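Local atomic coordinates of putative hydrogenase (PDB entry 3LYU), a protein that probably acts as an oxidoreductase using flavin adenine dinucleotide and a [2Fe-2S] cluster, this chain being one alpha-beta domain of the longer protein. Residues B[34-37]-B[38-42]; B[117-120]-B[121-124]. All blocks are in the same frame, centred on the assembly; numbering follows the deposited sequence.

From the N terminus the chain forms strand 20-26, then helix 29-42, where contact 1 joins residues 34-37 to 38-42, and returns through strand 46-54, closing a beta-alpha-beta crossover. Much later, strand 110-114 leads into helix 117-130, whose first turns hold contact 2, and the chain ends at strand 134-136. Each contact is made of neighbouring turns of one helix and closes no longer loop, and the two follow in series, neither nested nor crossed. Their centres lie about 22 Å apart, on opposite sides of the chain's centre. The helices that carry them pack against a parallel sheet of strand order 3-2-1-4-5, a Rossmann-like arrangement consistent with a nucleotide-dependent reductase domain.

Contact 1 of 2, residues B[34-37]-B[38-42]; sequences YPIA and KAWQE
Ile36 and Trp40, one helical turn apart, form the tight part of this contact. The two side chains run alongside each other, and methyl CG2 of Ile36 sits over a face of the indole in a CH-pi contact, 3.8 Å from the centroid of the six-membered ring of Trp40 and 11° off its normal. At chi1 -66° this CG2 stands anti to the backbone N, beside the carbonyl carbon, and comes over the indole. The flat, polarisable indole suits such a buried place, and its one polar atom, NE1, is satisfied by the carbonyl of Pro14, while Phe112 meets the ring edge-to-face. Replacing Trp40 by alanine takes away the indole, which is likely to leave CG2 of Ile36 without its flat partner and the Pro14 carbonyl without this donor. Ala37 is small enough for the helix to lie close to strands 20-26 and 46-54, where it touches Ala23, Val47 and Thr49.

The other flank is looser and partly exposed. Tyr34 and the extended Lys38 also lie side by side, but CZ of Tyr34 comes no nearer than 4.1 Å to CD of Lys38, and OH of Tyr34 stands 3.8 Å from NZ of Lys38, too long for a hydrogen bond. The phenol packs on Leu60, Glu63 and Leu64, and Lys38 on Glu42 of the second subunit.

Between the flanks, Lys38 N gives a 2.9 Å bond to Tyr34 O, whereas that from Ala39 N to Pro35 O is weak at 3.3 Å. The helix is kinked at Pro35, whose N has no bond to the turn before. The chemistry implies a helix packed inward on its own sheet through Ala37 and Trp40, while Pro35, Ile36 and Ala39 form part of a subunit contact.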
ATOM      1  N   TYR B  34       9.570  -9.390 -18.929  1.00 40.30           N
ATOM      2  CA  TYR B  34      10.289  -8.925 -20.107  1.00 36.60           C
ATOM      3  C   TYR B  34      10.535  -7.421 -20.099  1.00 36.25           C
ATOM      4  O   TYR B  34      11.683  -6.988 -19.996  1.00 40.24           O
ATOM      5  CB  TYR B  34       9.559  -9.328 -21.388  1.00 41.05           C
ATOM      6  CG  TYR B  34      10.172  -8.731 -22.637  1.00 41.42           C
ATOM      7  CD1 TYR B  34      11.558  -8.800 -22.870  1.00 40.75           C
ATOM      8  CD2 TYR B  34       9.371  -8.121 -23.601  1.00 39.38           C
ATOM      9  CE1 TYR B  34      12.123  -8.273 -24.036  1.00 34.57           C
ATOM     10  CE2 TYR B  34       9.925  -7.598 -24.770  1.00 39.04           C
ATOM     11  CZ  TYR B  34      11.296  -7.675 -24.984  1.00 37.37           C
ATOM     12  OH  TYR B  34      11.823  -7.163 -26.148  1.00 37.23           O
ATOM     13  N   PRO B  35       9.471  -6.603 -20.206  1.00 34.87           N
ATOM     14  CA  PRO B  35       9.677  -5.149 -20.200  1.00 32.17           C
ATOM     15  C   PRO B  35      10.409  -4.612 -18.964  1.00 26.37           C
ATOM     16  O   PRO B  35      11.070  -3.588 -19.015  1.00 24.58           O
ATOM     17  CB  PRO B  35       8.262  -4.599 -20.336  1.00 27.74           C
ATOM     18  CG  PRO B  35       7.409  -5.696 -19.771  1.00 24.32           C
ATOM     19  CD  PRO B  35       8.040  -6.921 -20.334  1.00 31.50           C
ATOM     20  N   ILE B  36      10.301  -5.321 -17.858  1.00 31.42           N
ATOM     21  CA  ILE B  36      10.974  -4.916 -16.642  1.00 33.71           C
ATOM     22  C   ILE B  36      12.475  -5.154 -16.734  1.00 35.79           C
ATOM     23  O   ILE B  36      13.273  -4.266 -16.428  1.00 37.58           O
ATOM     24  CB  ILE B  36      10.428  -5.692 -15.436  1.00 31.33           C
ATOM     25  CG1 ILE B  36       8.971  -5.296 -15.199  1.00 30.24           C
ATOM     26  CG2 ILE B  36      11.275  -5.428 -14.216  1.00 35.01           C
ATOM     27  CD1 ILE B  36       8.335  -5.955 -13.983  1.00 46.00           C
ATOM     28  N   ALA B  37      12.854  -6.363 -17.147  1.00 35.99           N
ATOM     29  CA  ALA B  37      14.259  -6.749 -17.283  1.00 37.23           C
ATOM     30  C   ALA B  37      14.952  -5.940 -18.375  1.00 37.01           C
ATOM     31  O   ALA B  37      16.131  -5.626 -18.282  1.00 40.84           O
ATOM     32  CB  ALA B  37      14.358  -8.242 -17.592  1.00 32.59           C
ATOM     33  N   LYS B  38      14.205  -5.602 -19.415  1.00 39.34           N
ATOM     34  CA  LYS B  38      14.745  -4.837 -20.523  1.00 41.22           C
ATOM     35  C   LYS B  38      15.179  -3.465 -20.036  1.00 38.34           C
ATOM     36  O   LYS B  38      16.270  -2.995 -20.355  1.00 40.50           O
ATOM     37  CB  LYS B  38      13.689  -4.706 -21.610  1.00 38.91           C
ATOM     38  CG  LYS B  38      14.185  -4.107 -22.898  1.00 41.15           C
ATOM     39  CD  LYS B  38      13.085  -4.150 -23.930  1.00 45.51           C
ATOM     40  CE  LYS B  38      13.520  -3.525 -25.236  1.00 46.80           C
ATOM     41  NZ  LYS B  38      12.362  -3.443 -26.180  1.00 41.80           N
ATOM     42  N   ALA B  39      14.321  -2.837 -19.240  1.00 36.48           N
ATOM     43  CA  ALA B  39      14.580  -1.512 -18.685  1.00 37.19           C
ATOM     44  C   ALA B  39      15.691  -1.505 -17.630  1.00 39.50           C
ATOM     45  O   ALA B  39      16.412  -0.519 -17.488  1.00 38.80           O
ATOM     46  CB  ALA B  39      13.315  -0.959 -18.097  1.00 32.63           C
ATOM     47  N   TRP B  40      15.827  -2.593 -16.877  1.00 42.73           N
ATOM     48  CA  TRP B  40      16.881  -2.654 -15.871  1.00 41.62           C
ATOM     49  C   TRP B  40      18.251  -2.760 -16.523  1.00 44.66           C
ATOM     50  O   TRP B  40      19.220  -2.208 -16.022  1.00 47.18           O
ATOM     51  CB  TRP B  40      16.678  -3.836 -14.930  1.00 33.47           C
ATOM     52  CG  TRP B  40      15.785  -3.534 -13.771  1.00 31.11           C
ATOM     53  CD1 TRP B  40      15.548  -2.304 -13.211  1.00 29.26           C
ATOM     54  CD2 TRP B  40      15.085  -4.482 -12.954  1.00 28.82           C
ATOM     55  NE1 TRP B  40      14.749  -2.430 -12.094  1.00 27.69           N
ATOM     56  CE2 TRP B  40      14.453  -3.754 -11.912  1.00 28.57           C
ATOM     57  CE3 TRP B  40      14.938  -5.880 -12.995  1.00 35.99           C
ATOM     58  CZ2 TRP B  40      13.687  -4.376 -10.917  1.00 33.91           C
ATOM     59  CZ3 TRP B  40      14.175  -6.500 -12.003  1.00 34.64           C
ATOM     60  CH2 TRP B  40      13.558  -5.743 -10.975  1.00 35.44           C
ATOM     61  N   GLN B  41      18.329  -3.473 -17.639  1.00 48.65           N
ATOM     62  CA  GLN B  41      19.583  -3.643 -18.353  1.00 50.61           C
ATOM     63  C   GLN B  41      20.029  -2.286 -18.877  1.00 51.22           C
ATOM     64  O   GLN B  41      21.171  -1.887 -18.686  1.00 54.77           O
ATOM     65  CB  GLN B  41      19.398  -4.628 -19.514  1.00 49.09           C
ATOM     66  CG  GLN B  41      20.683  -5.045 -20.234  1.00 47.10           C
ATOM     67  CD  GLN B  41      21.547  -6.039 -19.450  1.00 46.83           C
ATOM     68  OE1 GLN B  41      22.655  -6.377 -19.875  1.00 45.73           O
ATOM     69  NE2 GLN B  41      21.043  -6.513 -18.313  1.00 45.92           N
ATOM     70  N   GLU B  42      19.116  -1.571 -19.527  1.00 50.60           N
ATOM     71  CA  GLU B  42      19.403  -0.245 -20.091  1.00 49.71           C
ATOM     72  C   GLU B  42      19.845   0.766 -19.024  1.00 49.65           C
ATOM     73  O   GLU B  42      20.625   1.677 -19.307  1.00 49.15           O
ATOM     74  CB  GLU B  42      18.154   0.291 -20.811  1.00 48.83           C
ATOM     75  CG  GLU B  42      18.396   1.437 -21.773  1.00 54.74           C
ATOM     76  CD  GLU B  42      19.245   1.009 -22.950  1.00 60.45           C
ATOM     77  OE1 GLU B  42      19.016  -0.117 -23.462  1.00 64.48           O
ATOM     78  OE2 GLU B  42      20.133   1.794 -23.370  1.00 65.36           O
TER

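Contact 2 of 2, residues B[117-120]-B[121-124]; sequences VGDQ and KQVF
Val117 meets Lys121 through its carbonyl oxygen in the first turns of helix 117-130. Lys121 N reaches Val117 O in a weak bond of 3.4 Å, and CG of Lys121 comes to 3.0 Å from that same oxygen, because chi1 of -69° sets CG beside the backbone nitrogen. The extended lysine chain then carries its ammonium to a salt bridge with Glu16 of a fourth subunit. Val117 itself packs on Leu9 of a third subunit.

Gly118 follows, on the exposed side, with its carbonyl as the contact point: O of Gly118 lies 3.4 Å from CG of Gln122. The amide end of Gln122 leans over the same turn, and its OE1 takes a weak hydrogen bond from Lys96.

Asp119 brings a firmer link, for its O accepts a 2.9 Å bond from Val123 N. CG2 of Val123 lies beside its own backbone nitrogen and presses to 3.0 Å from O of Asp119, a tight fit for a branched residue on a buried face. OD1 of Asp119 is hydrogen-bonded to OG of Ser92, which satisfies an oxygen of this buried acid.

Gln120 closes the walk. Its O receives Phe124 N at 3.0 Å, but the donor stands above the carbonyl plane, 39° out of it, and the N-H...O angle is only 132°. CB of Phe124 touches that oxygen too.

Taken together, the turns lie against helix 84-104 through Asp119 and Val123, which meet Leu95, and against strand 110-114 through Asp119, Gln120 and Val123, which all rest on Met113; the third subunit packs on Val117, Gln120, Lys121 and Phe124, the last three meeting its Pro8.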
ATOM      1  N   VAL B 117       2.072 -17.906  -6.884  1.00 37.76           N
ATOM      2  CA  VAL B 117       2.489 -17.634  -5.511  1.00 41.61           C
ATOM      3  C   VAL B 117       3.073 -18.859  -4.804  1.00 40.72           C
ATOM      4  O   VAL B 117       3.730 -18.747  -3.772  1.00 44.02           O
ATOM      5  CB  VAL B 117       1.305 -17.034  -4.699  1.00 40.50           C
ATOM      6  CG1 VAL B 117       0.186 -18.042  -4.590  1.00 39.13           C
ATOM      7  CG2 VAL B 117       1.783 -16.575  -3.328  1.00 43.29           C
ATOM      8  N   GLY B 118       2.848 -20.029  -5.385  1.00 44.92           N
ATOM      9  CA  GLY B 118       3.370 -21.252  -4.803  1.00 46.61           C
ATOM     10  C   GLY B 118       4.823 -21.480  -5.169  1.00 47.85           C
ATOM     11  O   GLY B 118       5.557 -22.164  -4.459  1.00 50.45           O
ATOM     12  N   ASP B 119       5.231 -20.910  -6.295  1.00 47.75           N
ATOM     13  CA  ASP B 119       6.601 -21.028  -6.760  1.00 46.97           C
ATOM     14  C   ASP B 119       7.396 -19.872  -6.198  1.00 47.26           C
ATOM     15  O   ASP B 119       8.605 -19.987  -6.004  1.00 45.17           O
ATOM     16  CB  ASP B 119       6.665 -20.994  -8.286  1.00 46.62           C
ATOM     17  CG  ASP B 119       6.068 -22.221  -8.911  1.00 52.36           C
ATOM     18  OD1 ASP B 119       6.493 -23.329  -8.544  1.00 51.71           O
ATOM     19  OD2 ASP B 119       5.177 -22.085  -9.767  1.00 58.61           O
ATOM     20  N   GLN B 120       6.717 -18.754  -5.948  1.00 42.93           N
ATOM     21  CA  GLN B 120       7.381 -17.584  -5.389  1.00 47.57           C
ATOM     22  C   GLN B 120       7.828 -17.916  -3.980  1.00 47.34           C
ATOM     23  O   GLN B 120       8.849 -17.434  -3.511  1.00 46.75           O
ATOM     24  CB  GLN B 120       6.438 -16.387  -5.375  1.00 48.76           C
ATOM     25  CG  GLN B 120       6.023 -15.952  -6.749  1.00 49.93           C
ATOM     26  CD  GLN B 120       5.425 -14.585  -6.742  1.00 48.77           C
ATOM     27  OE1 GLN B 120       4.357 -14.365  -6.180  1.00 48.91           O
ATOM     28  NE2 GLN B 120       6.115 -13.644  -7.360  1.00 52.20           N
ATOM     29  N   LYS B 121       7.052 -18.749  -3.307  1.00 48.04           N
ATOM     30  CA  LYS B 121       7.386 -19.169  -1.968  1.00 49.40           C
ATOM     31  C   LYS B 121       8.603 -20.086  -2.010  1.00 52.81           C
ATOM     32  O   LYS B 121       9.593 -19.845  -1.318  1.00 53.26           O
ATOM     33  CB  LYS B 121       6.218 -19.923  -1.345  1.00 48.66           C
ATOM     34  CG  LYS B 121       5.014 -19.072  -1.026  1.00 42.91           C
ATOM     35  CD  LYS B 121       4.009 -19.915  -0.266  1.00 43.34           C
ATOM     36  CE  LYS B 121       2.859 -19.082   0.244  1.00 37.99           C
ATOM     37  NZ  LYS B 121       1.913 -19.929   1.032  1.00 38.07           N
ATOM     38  N   GLN B 122       8.525 -21.137  -2.826  1.00 52.60           N
ATOM     39  CA  GLN B 122       9.621 -22.104  -2.945  1.00 51.12           C
ATOM     40  C   GLN B 122      10.932 -21.468  -3.403  1.00 51.49           C
ATOM     41  O   GLN B 122      12.020 -21.892  -3.006  1.00 51.91           O
ATOM     42  CB  GLN B 122       9.229 -23.234  -3.907  1.00 51.07           C
ATOM     43  CG  GLN B 122       8.117 -24.143  -3.380  1.00 48.57           C
ATOM     44  CD  GLN B 122       7.953 -25.417  -4.206  1.00 49.56           C
ATOM     45  OE1 GLN B 122       8.892 -26.214  -4.334  1.00 51.78           O
ATOM     46  NE2 GLN B 122       6.753 -25.615  -4.770  1.00 54.54           N
ATOM     47  N   VAL B 123      10.820 -20.452  -4.247  1.00 49.73           N
ATOM     48  CA  VAL B 123      11.985 -19.747  -4.751  1.00 46.04           C
ATOM     49  C   VAL B 123      12.506 -18.792  -3.688  1.00 46.53           C
ATOM     50  O   VAL B 123      13.697 -18.505  -3.644  1.00 45.03           O
ATOM     51  CB  VAL B 123      11.646 -18.949  -6.037  1.00 41.09           C
ATOM     52  CG1 VAL B 123      12.771 -17.975  -6.383  1.00 42.11           C
ATOM     53  CG2 VAL B 123      11.405 -19.920  -7.193  1.00 41.39           C
ATOM     54  N   PHE B 124      11.615 -18.305  -2.831  1.00 46.83           N
ATOM     55  CA  PHE B 124      12.010 -17.392  -1.767  1.00 49.57           C
ATOM     56  C   PHE B 124      12.844 -18.131  -0.720  1.00 50.22           C
ATOM     57  O   PHE B 124      13.759 -17.567  -0.116  1.00 52.29           O
ATOM     58  CB  PHE B 124      10.765 -16.765  -1.136  1.00 52.53           C
ATOM     59  CG  PHE B 124      11.030 -16.069   0.170  1.00 53.64           C
ATOM     60  CD1 PHE B 124      10.920 -16.756   1.382  1.00 55.69           C
ATOM     61  CD2 PHE B 124      11.411 -14.738   0.192  1.00 52.33           C
ATOM     62  CE1 PHE B 124      11.188 -16.122   2.595  1.00 53.07           C
ATOM     63  CE2 PHE B 124      11.680 -14.096   1.403  1.00 55.05           C
ATOM     64  CZ  PHE B 124      11.570 -14.792   2.606  1.00 51.25           C
TER